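Local coordinates for disease resistance protein RRS1 (Arabidopsis thaliana, PDB 5W3X) that acts as a W-box-binding WRKY transcription factor and as a disease resistance protein against fungal and bacterial pathogens, eliciting a hypersensitive response in the presence of RPS4, at residues Y25-I30 with R34-Y39. Numbering follows the deposited sequence.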
loop_
_atom_site.group_PDB
_atom_site.type_symbol
_atom_site.label_atom_id
_atom_site.label_comp_id
_atom_site.label_asym_id
_atom_site.label_seq_id
_atom_site.Cartn_x
_atom_site.Cartn_y
_atom_site.Cartn_z
ATOM N N TYR B 25 -12.506 -7.026 4.050
ATOM C CA TYR B 25 -11.302 -7.283 3.270
ATOM C C TYR B 25 -10.633 -5.960 2.887
ATOM O O TYR B 25 -9.406 -5.830 2.905
ATOM C CB TYR B 25 -11.631 -8.087 2.015
ATOM C CG TYR B 25 -10.420 -8.401 1.150
ATOM C CD1 TYR B 25 -10.003 -7.527 0.149
ATOM C CD2 TYR B 25 -9.678 -9.565 1.355
ATOM C CE1 TYR B 25 -8.888 -7.818 -0.637
ATOM C CE2 TYR B 25 -8.571 -9.859 0.584
ATOM C CZ TYR B 25 -8.180 -8.988 -0.414
ATOM O OH TYR B 25 -7.074 -9.292 -1.178
ATOM N N GLY B 26 -11.453 -4.968 2.558
ATOM C CA GLY B 26 -10.900 -3.705 2.099
ATOM C C GLY B 26 -11.901 -2.577 2.168
ATOM O O GLY B 26 -13.092 -2.789 2.389
ATOM N N GLN B 27 -11.411 -1.365 1.959
ATOM C CA GLN B 27 -12.245 -0.180 2.022
ATOM C C GLN B 27 -11.428 0.936 1.420
ATOM O O GLN B 27 -10.463 1.390 2.028
ATOM C CB GLN B 27 -12.644 0.136 3.474
ATOM C CG GLN B 27 -13.378 1.451 3.678
ATOM C CD GLN B 27 -14.886 1.305 3.612
ATOM O OE1 GLN B 27 -15.426 0.203 3.732
ATOM N NE2 GLN B 27 -15.578 2.426 3.425
ATOM N N LYS B 28 -11.773 1.354 0.209
ATOM C CA LYS B 28 -10.901 2.291 -0.485
ATOM C C LYS B 28 -11.652 3.262 -1.400
ATOM O O LYS B 28 -12.680 2.927 -1.972
ATOM C CB LYS B 28 -9.843 1.524 -1.295
ATOM C CG LYS B 28 -8.616 2.378 -1.610
ATOM C CD LYS B 28 -7.466 1.621 -2.240
ATOM C CE LYS B 28 -6.243 2.541 -2.360
ATOM N NZ LYS B 28 -5.038 1.860 -2.917
ATOM N N ASP B 29 -11.125 4.466 -1.551
ATOM C CA ASP B 29 -11.673 5.377 -2.546
ATOM C C ASP B 29 -11.384 4.847 -3.939
ATOM O O ASP B 29 -10.424 4.095 -4.142
ATOM C CB ASP B 29 -11.114 6.785 -2.360
ATOM C CG ASP B 29 -11.777 7.525 -1.200
ATOM O OD1 ASP B 29 -13.004 7.363 -1.013
ATOM O OD2 ASP B 29 -11.070 8.248 -0.464
ATOM N N ILE B 30 -12.232 5.235 -4.886
ATOM C CA ILE B 30 -12.182 4.722 -6.243
ATOM C C ILE B 30 -12.138 5.866 -7.280
ATOM O O ILE B 30 -12.841 6.873 -7.136
ATOM C CB ILE B 30 -13.397 3.824 -6.523
ATOM C CG1 ILE B 30 -13.401 2.631 -5.566
ATOM C CG2 ILE B 30 -13.378 3.316 -7.965
ATOM C CD1 ILE B 30 -12.251 1.646 -5.825
ATOM N N ARG B 34 -17.422 9.455 -5.960
ATOM C CA ARG B 34 -17.490 10.243 -4.742
ATOM C C ARG B 34 -17.559 9.304 -3.543
ATOM O O ARG B 34 -17.255 9.695 -2.419
ATOM C CB ARG B 34 -18.699 11.190 -4.779
ATOM C CG ARG B 34 -18.465 12.414 -5.669
ATOM C CD ARG B 34 -19.723 12.999 -6.285
ATOM N NE ARG B 34 -20.806 13.207 -5.332
ATOM C CZ ARG B 34 -22.022 12.689 -5.475
ATOM N NH1 ARG B 34 -22.303 11.925 -6.526
ATOM N NH2 ARG B 34 -22.959 12.932 -4.569
ATOM N N PHE B 35 -17.909 8.050 -3.802
ATOM C CA PHE B 35 -18.130 7.096 -2.723
ATOM C C PHE B 35 -17.143 5.934 -2.757
ATOM O O PHE B 35 -16.842 5.398 -3.823
ATOM C CB PHE B 35 -19.559 6.569 -2.787
ATOM C CG PHE B 35 -20.596 7.649 -2.753
ATOM C CD1 PHE B 35 -20.912 8.276 -1.561
ATOM C CD2 PHE B 35 -21.245 8.045 -3.909
ATOM C CE1 PHE B 35 -21.867 9.279 -1.516
ATOM C CE2 PHE B 35 -22.203 9.051 -3.876
ATOM C CZ PHE B 35 -22.512 9.669 -2.677
ATOM N N PRO B 36 -16.651 5.533 -1.575
ATOM C CA PRO B 36 -15.660 4.463 -1.449
ATOM C C PRO B 36 -16.268 3.092 -1.684
ATOM O O PRO B 36 -17.476 2.914 -1.510
ATOM C CB PRO B 36 -15.185 4.602 -0.002
ATOM C CG PRO B 36 -16.368 5.135 0.707
ATOM C CD PRO B 36 -17.028 6.084 -0.264
ATOM N N ARG B 37 -15.437 2.139 -2.085
ATOM C CA ARG B 37 -15.870 0.758 -2.227
ATOM C C ARG B 37 -15.429 -0.087 -1.034
ATOM O O ARG B 37 -14.285 0.010 -0.571
ATOM C CB ARG B 37 -15.328 0.161 -3.523
ATOM C CG ARG B 37 -15.695 -1.296 -3.743
ATOM C CD ARG B 37 -15.278 -1.725 -5.141
ATOM N NE ARG B 37 -15.756 -0.764 -6.128
ATOM C CZ ARG B 37 -15.292 -0.673 -7.369
ATOM N NH1 ARG B 37 -15.790 0.240 -8.192
ATOM N NH2 ARG B 37 -14.318 -1.478 -7.782
ATOM N N GLY B 38 -16.354 -0.896 -0.530
ATOM C CA GLY B 38 -16.070 -1.823 0.550
ATOM C C GLY B 38 -15.963 -3.254 0.042
ATOM O O GLY B 38 -16.758 -3.688 -0.796
ATOM N N TYR B 39 -14.966 -3.979 0.538
ATOM C CA TYR B 39 -14.717 -5.358 0.117
ATOM C C TYR B 39 -14.865 -6.289 1.308
ATOM O O TYR B 39 -14.239 -6.058 2.353
ATOM C CB TYR B 39 -13.314 -5.517 -0.459
ATOM C CG TYR B 39 -13.000 -4.619 -1.644
ATOM C CD1 TYR B 39 -12.756 -3.270 -1.467
ATOM C CD2 TYR B 39 -12.890 -5.142 -2.927
ATOM C CE1 TYR B 39 -12.433 -2.438 -2.552
ATOM C CE2 TYR B 39 -12.580 -4.320 -4.019
ATOM C CZ TYR B 39 -12.347 -2.982 -3.824
ATOM O OH TYR B 39 -12.036 -2.191 -4.917
#
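Pro36 packs against Asp29 and Gln27 where the first beta hairpin of the WRKY DNA-binding domain opens into its loop. Strands 22-28 and 37-42 run antiparallel, and 22-28 is an outermost strand of this chain's sheet. It carries the WRKYGQK signature, by which WRKY domains typically read the W box in the major groove. Here Tyr25 OH and Lys28 NZ instead hydrogen-bond to another protein's chain. Asp29 lies alongside the proline, with OD1 3.7 Å from Pro36 CB. Its OD2 forms a salt bridge to a basic side chain of that other chain. Gln27 NE2 is 3.9 Å from Pro36 CG, while its OE1 accepts a hydrogen bond from Lys24 NZ.

Arg37 pairs with Lys28 through two backbone hydrogen bonds. Arg37 O also takes a CA-H...O contact of 3.3 Å from Gln27 CA. Its side chain bends at chi3, laying the guanidinium against Ile30, whose CD1 sits 4.1 Å above the guanidinium plane, over its centre. NH1 is hydrogen-bonded to Gln57 OE1, on the neighbouring strand 53-58.

Gly38 faces Gln27 in a non-hydrogen-bonded pair, with CA 3.8 Å from Gln27 OE1.

Tyr39 lies opposite both Tyr25 and Gly26, a classic beta bulge. Its OH is 3.9 Å from Ile30 CD1. Tyr39 N donates nearly straight to Gly26 O (174°). Tyr39 O is gripped from one face of its carbonyl plane by Tyr25 N at 2.6 Å and Gly26 N at 3.0 Å.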